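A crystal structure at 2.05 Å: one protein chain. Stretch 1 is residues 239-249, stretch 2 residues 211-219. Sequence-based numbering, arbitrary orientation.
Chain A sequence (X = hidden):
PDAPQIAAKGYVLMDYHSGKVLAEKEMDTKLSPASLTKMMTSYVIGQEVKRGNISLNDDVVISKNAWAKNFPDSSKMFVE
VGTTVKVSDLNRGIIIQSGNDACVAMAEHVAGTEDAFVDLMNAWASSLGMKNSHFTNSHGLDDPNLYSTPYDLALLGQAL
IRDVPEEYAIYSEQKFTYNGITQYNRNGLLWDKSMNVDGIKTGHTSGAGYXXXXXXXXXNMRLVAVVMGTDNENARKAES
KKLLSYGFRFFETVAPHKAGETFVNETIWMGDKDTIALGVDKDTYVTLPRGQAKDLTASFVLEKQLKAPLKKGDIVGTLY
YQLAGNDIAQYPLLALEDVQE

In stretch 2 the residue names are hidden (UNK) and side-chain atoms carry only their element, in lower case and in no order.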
ATOM      1  N   GLU A 239      -6.077  -7.488  15.228  1.00 50.80           N
ATOM      2  CA  GLU A 239      -6.252  -8.693  14.474  1.00 50.09           C
ATOM      3  C   GLU A 239      -5.005  -8.971  13.648  1.00 52.90           C
ATOM      4  O   GLU A 239      -4.627 -10.127  13.491  1.00 52.63           O
ATOM      5  CB  GLU A 239      -7.504  -8.605  13.601  1.00 50.95           C
ATOM      6  CG  GLU A 239      -8.794  -8.370  14.409  1.00 61.61           C
ATOM      7  CD  GLU A 239      -9.068  -9.396  15.510  1.00 66.29           C
ATOM      8  OE1 GLU A 239      -9.014  -9.050  16.701  1.00 74.61           O
ATOM      9  OE2 GLU A 239      -9.222 -10.566  15.201  1.00 73.65           O
ATOM     10  N   SER A 240      -4.340  -7.938  13.163  1.00 46.94           N
ATOM     11  CA  SER A 240      -3.106  -8.151  12.403  1.00 55.99           C
ATOM     12  C   SER A 240      -2.016  -8.686  13.303  1.00 50.15           C
ATOM     13  O   SER A 240      -1.273  -9.583  12.903  1.00 49.41           O
ATOM     14  CB  SER A 240      -2.664  -6.841  11.732  1.00 50.71           C
ATOM     15  OG  SER A 240      -3.626  -6.522  10.753  1.00 55.45           O
ATOM     16  N   LYS A 241      -1.969  -8.167  14.531  1.00 47.65           N
ATOM     17  CA  LYS A 241      -0.959  -8.621  15.504  1.00 51.50           C
ATOM     18  C   LYS A 241      -1.221 -10.094  15.818  1.00 52.84           C
ATOM     19  O   LYS A 241      -0.271 -10.871  15.815  1.00 50.71           O
ATOM     20  CB  LYS A 241      -0.900  -7.747  16.785  1.00 49.67           C
ATOM     21  CG  LYS A 241       0.285  -8.003  17.632  1.00 51.78           C
ATOM     22  CD  LYS A 241       0.322  -7.247  18.963  1.00 57.17           C
ATOM     23  CE  LYS A 241       1.733  -7.381  19.582  1.00 57.72           C
ATOM     24  NZ  LYS A 241       1.887  -6.650  20.869  1.00 64.50           N
ATOM     25  N   LYS A 242      -2.498 -10.506  15.963  1.00 52.46           N
ATOM     26  CA  LYS A 242      -2.805 -11.918  16.270  1.00 57.12           C
ATOM     27  C   LYS A 242      -2.380 -12.768  15.102  1.00 55.64           C
ATOM     28  O   LYS A 242      -1.751 -13.786  15.278  1.00 63.93           O
ATOM     29  CB  LYS A 242      -4.288 -12.227  16.476  1.00 62.41           C
ATOM     30  CG  LYS A 242      -4.901 -11.712  17.730  1.00 74.86           C
ATOM     31  CD  LYS A 242      -6.436 -11.801  17.691  1.00 78.66           C
ATOM     32  CE  LYS A 242      -6.948 -11.040  18.905  1.00 82.39           C
ATOM     33  NZ  LYS A 242      -8.371 -10.629  18.766  1.00 86.12           N
ATOM     34  N   LEU A 243      -2.762 -12.356  13.921  1.00 50.82           N
ATOM     35  CA  LEU A 243      -2.439 -13.105  12.749  1.00 53.33           C
ATOM     36  C   LEU A 243      -0.960 -13.297  12.665  1.00 52.98           C
ATOM     37  O   LEU A 243      -0.511 -14.373  12.456  1.00 57.34           O
ATOM     38  CB  LEU A 243      -2.962 -12.392  11.528  1.00 53.91           C
ATOM     39  CG  LEU A 243      -3.220 -13.215  10.294  1.00 63.31           C
ATOM     40  CD1 LEU A 243      -3.875 -14.534  10.609  1.00 63.36           C
ATOM     41  CD2 LEU A 243      -4.042 -12.425   9.317  1.00 67.76           C
ATOM     42  N   LEU A 244      -0.202 -12.239  12.852  1.00 56.88           N
ATOM     43  CA  LEU A 244       1.261 -12.317  12.762  1.00 55.16           C
ATOM     44  C   LEU A 244       1.866 -13.188  13.866  1.00 56.84           C
ATOM     45  O   LEU A 244       2.747 -14.003  13.574  1.00 55.96           O
ATOM     46  CB  LEU A 244       1.905 -10.926  12.778  1.00 56.67           C
ATOM     47  CG  LEU A 244       1.699 -10.065  11.542  1.00 58.92           C
ATOM     48  CD1 LEU A 244       2.009  -8.601  11.846  1.00 57.71           C
ATOM     49  CD2 LEU A 244       2.524 -10.523  10.367  1.00 55.14           C
ATOM     50  N   SER A 245       1.439 -13.027  15.121  1.00 52.62           N
ATOM     51  CA  SER A 245       1.983 -13.852  16.216  1.00 52.07           C
ATOM     52  C   SER A 245       1.755 -15.318  15.959  1.00 54.45           C
ATOM     53  O   SER A 245       2.622 -16.136  16.246  1.00 60.96           O
ATOM     54  CB  SER A 245       1.356 -13.529  17.565  1.00 53.67           C
ATOM     55  OG  SER A 245       1.553 -12.184  17.810  1.00 56.05           O
ATOM     56  N   TYR A 246       0.579 -15.655  15.451  1.00 55.70           N
ATOM     57  CA  TYR A 246       0.296 -17.031  15.124  1.00 59.47           C
ATOM     58  C   TYR A 246       1.327 -17.544  14.093  1.00 55.60           C
ATOM     59  O   TYR A 246       1.858 -18.611  14.215  1.00 62.89           O
ATOM     60  CB  TYR A 246      -1.128 -17.144  14.551  1.00 63.58           C
ATOM     61  CG  TYR A 246      -1.402 -18.461  13.888  1.00 61.82           C
ATOM     62  CD1 TYR A 246      -1.678 -19.619  14.660  1.00 68.96           C
ATOM     63  CD2 TYR A 246      -1.391 -18.570  12.533  1.00 66.37           C
ATOM     64  CE1 TYR A 246      -1.913 -20.868  14.066  1.00 67.49           C
ATOM     65  CE2 TYR A 246      -1.672 -19.793  11.898  1.00 69.86           C
ATOM     66  CZ  TYR A 246      -1.892 -20.937  12.659  1.00 71.00           C
ATOM     67  OH  TYR A 246      -2.126 -22.100  11.978  1.00 67.72           O
ATOM     68  N   GLY A 247       1.642 -16.754  13.110  1.00 50.43           N
ATOM     69  CA  GLY A 247       2.599 -17.195  12.079  1.00 56.94           C
ATOM     70  C   GLY A 247       3.981 -17.434  12.686  1.00 58.94           C
ATOM     71  O   GLY A 247       4.665 -18.376  12.303  1.00 57.19           O
ATOM     72  N   PHE A 248       4.394 -16.573  13.621  1.00 58.30           N
ATOM     73  CA  PHE A 248       5.723 -16.710  14.233  1.00 60.84           C
ATOM     74  C   PHE A 248       5.778 -17.956  15.071  1.00 64.90           C
ATOM     75  O   PHE A 248       6.793 -18.635  15.073  1.00 63.14           O
ATOM     76  CB  PHE A 248       6.145 -15.446  14.995  1.00 58.36           C
ATOM     77  CG  PHE A 248       6.406 -14.239  14.077  1.00 55.93           C
ATOM     78  CD1 PHE A 248       7.260 -14.345  12.990  1.00 57.95           C
ATOM     79  CD2 PHE A 248       5.878 -12.990  14.382  1.00 57.05           C
ATOM     80  CE1 PHE A 248       7.527 -13.250  12.174  1.00 56.03           C
ATOM     81  CE2 PHE A 248       6.126 -11.899  13.572  1.00 55.17           C
ATOM     82  CZ  PHE A 248       6.969 -12.029  12.473  1.00 53.52           C
ATOM     83  N   ARG A 249       4.670 -18.265  15.734  1.00 64.73           N
ATOM     84  CA  ARG A 249       4.537 -19.482  16.510  1.00 75.37           C
ATOM     85  C   ARG A 249       4.327 -20.741  15.625  1.00 71.88           C
ATOM     86  O   ARG A 249       4.670 -21.828  16.035  1.00 72.90           O
ATOM     87  CB  ARG A 249       3.380 -19.348  17.506  1.00 80.54           C
ATOM     88  CG  ARG A 249       3.721 -18.503  18.721  1.00 87.33           C
ATOM     89  CD  ARG A 249       2.504 -18.110  19.571  1.00 97.51           C
ATOM     90  NE  ARG A 249       1.326 -18.966  19.296  1.00 99.77           N
ATOM     91  CZ  ARG A 249       0.179 -18.572  18.701  1.00 91.62           C
ATOM     92  NH1 ARG A 249      -0.095 -17.272  18.440  1.00 72.87           N
ATOM     93  NH2 ARG A 249      -0.776 -19.484  18.464  1.00 92.54           N
ATOM     94  N   UNK A 211      -8.732  -1.830   6.528  1.00 47.08           N
ATOM     95  CA  UNK A 211      -7.798  -2.779   6.040  1.00 46.18           C
ATOM     96  C   UNK A 211      -6.360  -2.500   6.441  1.00 49.08           C
ATOM     97  O   UNK A 211      -5.962  -1.365   6.542  1.00 48.35           O
ATOM     98  o   UNK A 211     -10.054  -3.553   4.485  1.00 60.16           O
ATOM     99  c   UNK A 211      -9.232  -2.783   3.985  1.00 54.72           C
ATOM    100  c   UNK A 211      -7.838  -2.672   4.532  1.00 49.75           C
ATOM    101  n   UNK A 211      -9.502  -2.003   2.947  1.00 59.38           N
ATOM    102  N   UNK A 212      -5.552  -3.563   6.509  1.00 51.56           N
ATOM    103  CA  UNK A 212      -4.143  -3.432   6.684  1.00 46.33           C
ATOM    104  C   UNK A 212      -3.355  -4.513   5.979  1.00 45.19           C
ATOM    105  O   UNK A 212      -3.672  -5.683   6.102  1.00 47.49           O
ATOM    106  c   UNK A 212      -1.653  -2.103   7.927  1.00 52.32           C
ATOM    107  c   UNK A 212      -2.290  -3.372   8.485  1.00 48.94           C
ATOM    108  c   UNK A 212      -2.113  -3.375  10.003  1.00 50.70           C
ATOM    109  c   UNK A 212      -3.794  -3.509   8.173  1.00 48.15           C
ATOM    110  N   UNK A 213      -2.311  -4.119   5.273  1.00 47.87           N
ATOM    111  CA  UNK A 213      -1.333  -5.060   4.704  1.00 49.01           C
ATOM    112  C   UNK A 213      -0.118  -4.845   5.592  1.00 44.01           C
ATOM    113  O   UNK A 213       0.428  -3.758   5.590  1.00 44.30           O
ATOM    114  c   UNK A 213      -2.201  -4.996   2.444  1.00 49.55           C
ATOM    115  c   UNK A 213       0.021  -5.817   2.758  1.00 55.89           C
ATOM    116  c   UNK A 213      -0.986  -4.806   3.251  1.00 51.91           C
ATOM    117  N   UNK A 214       0.308  -5.859   6.342  1.00 44.48           N
ATOM    118  CA  UNK A 214       1.443  -5.698   7.217  1.00 46.47           C
ATOM    119  C   UNK A 214       2.542  -6.697   6.927  1.00 54.87           C
ATOM    120  O   UNK A 214       2.284  -7.669   6.274  1.00 52.32           O
ATOM    121  c   UNK A 214       0.994  -5.854   8.683  1.00 47.75           C
ATOM    122  o   UNK A 214       0.362  -7.121   8.872  1.00 54.65           O
ATOM    123  N   UNK A 215       3.774  -6.412   7.395  1.00 47.33           N
ATOM    124  CA  UNK A 215       4.855  -7.334   7.314  1.00 49.95           C
ATOM    125  C   UNK A 215       5.674  -7.151   8.579  1.00 51.31           C
ATOM    126  O   UNK A 215       5.798  -6.054   9.050  1.00 55.82           O
ATOM    127  o   UNK A 215       6.712  -8.153   5.949  1.00 54.11           O
ATOM    128  c   UNK A 215       5.729  -7.136   6.054  1.00 50.73           C
ATOM    129  N   UNK A 216       6.293  -8.227   9.061  1.00 50.19           N
ATOM    130  CA  UNK A 216       7.091  -8.187  10.254  1.00 53.84           C
ATOM    131  C   UNK A 216       8.119  -9.246  10.218  1.00 48.70           C
ATOM    132  O   UNK A 216       7.986 -10.230   9.474  1.00 53.83           O
ATOM    133  c   UNK A 216       6.178  -8.413  11.495  1.00 51.04           C
ATOM    134  N   UNK A 217       9.144  -9.049  11.046  1.00 45.53           N
ATOM    135  CA  UNK A 217      10.203 -10.021  11.178  1.00 53.05           C
ATOM    136  C   UNK A 217      10.390 -10.394  12.645  1.00 63.72           C
ATOM    137  O   UNK A 217      10.033  -9.638  13.556  1.00 59.69           O
ATOM    138  c   UNK A 217      11.480  -9.205   9.154  1.00 52.07           C
ATOM    139  o   UNK A 217      11.957  -8.378  11.335  1.00 52.37           O
ATOM    140  c   UNK A 217      11.548  -9.534  10.638  1.00 49.26           C
ATOM    141  N   UNK A 218      10.951 -11.585  12.846  1.00 63.95           N
ATOM    142  CA  UNK A 218      11.266 -12.144  14.198  1.00 64.37           C
ATOM    143  C   UNK A 218      12.271 -13.253  13.906  1.00 63.72           C
ATOM    144  O   UNK A 218      11.990 -14.210  13.177  1.00 70.55           O
ATOM    145  o   UNK A 218       9.339 -15.115  17.351  1.00 96.38           O
ATOM    146  c   UNK A 218       9.139 -13.904  17.042  1.00 79.23           C
ATOM    147  c   UNK A 218      10.009 -12.651  14.946  1.00 63.73           C
ATOM    148  c   UNK A 218      10.300 -13.152  16.358  1.00 75.64           C
ATOM    149  o   UNK A 218       8.038 -13.328  17.249  1.00 73.69           O
ATOM    150  N   UNK A 219      13.486 -13.079  14.388  1.00 64.13           N
ATOM    151  CA  UNK A 219      14.530 -14.015  14.093  1.00 67.62           C
ATOM    152  C   UNK A 219      14.763 -14.035  12.596  1.00 61.88           C
ATOM    153  O   UNK A 219      14.884 -12.991  11.969  1.00 64.66           O
TER

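Stretch 2 runs as a strand from 211 to 218 that packs against the helix 239-249, and its CA-to-CB bonds alternate between the helix and the opposite sense. At position 211 the side chain has two carbons, the second carrying one oxygen and one nitrogen. This is a carboxamide; the CA-to-CB bond points away from the helix, the side chain does not touch stretch 1, and both its oxygen and its nitrogen are hydrogen-bonded elsewhere in the structure: Asn211. Position 212 has four carbons, forked at the second, and points toward the helix. One of its terminal methyls lies 3.6 Å from Ser240 OG, a packing contact between a methyl and a hydroxyl oxygen that is satisfied elsewhere in the structure. The residue is Leu212.

Position 213 carries three carbons branched at CB and points away, with no contact to stretch 1. The atoms alone fit valine, Val213. Position 214 has one carbon followed by one oxygen and points toward the helix. Its oxygen sits 3.7 Å from Leu244 CD1 and 4.2 Å from Ser240 CB, so it meets carbon atoms from two successive turns. It is Ser214. Position 215 shows the same two atoms, but its CA-to-CB bond points away and its oxygen is hydrogen-bonded elsewhere in the structure; it is Ser215.

At position 216 a single carbon follows CA. This CB lies 4.2 Å from Leu244 CD1 and 3.8 Å from Phe248 CZ, while the backbone O of the same position is 3.6 Å from Phe248 CZ, near the plane of the ring at its edge. The residue is Ala216. Position 217 has one carbon bearing an oxygen and a second carbon, and points away; its contact is through the backbone, with its C atom 3.8 Å from Phe248 CZ. It is Thr217. Position 218 has three carbons, the last carrying two oxygens, in an extended chain whose CA-to-CB bond points toward the helix. Its CB stands 3.7 Å from the centroid of the Phe248 ring, over one face. This carboxylate side chain belongs to Glu218, whose OE2 comes within 3.6 Å of Phe248 CD2. Position 219 has no atom beyond the backbone, and its positive phi favours glycine: Gly219.

The contact rests on packing alone, with no hydrogen bond between the stretches. Ser240, Leu244 and Phe248, spaced one turn apart, face the alternate residues Leu212, Ser214, Ala216 and Glu218. Helix and strand run in broadly the same direction, at 37°, and the series keep step: Ser240 CA lies 7.3 Å from Ser214 CA, Leu244 CA 7.6 Å from Ala216 CA and Phe248 CA 7.2 Å from Glu218 CA. Phe248 buries the largest area, with Ala216 O at its edge and Glu218 CB making a CH-pi contact over its face.

Stretch 2, residues 211-219: NLVSSATEG
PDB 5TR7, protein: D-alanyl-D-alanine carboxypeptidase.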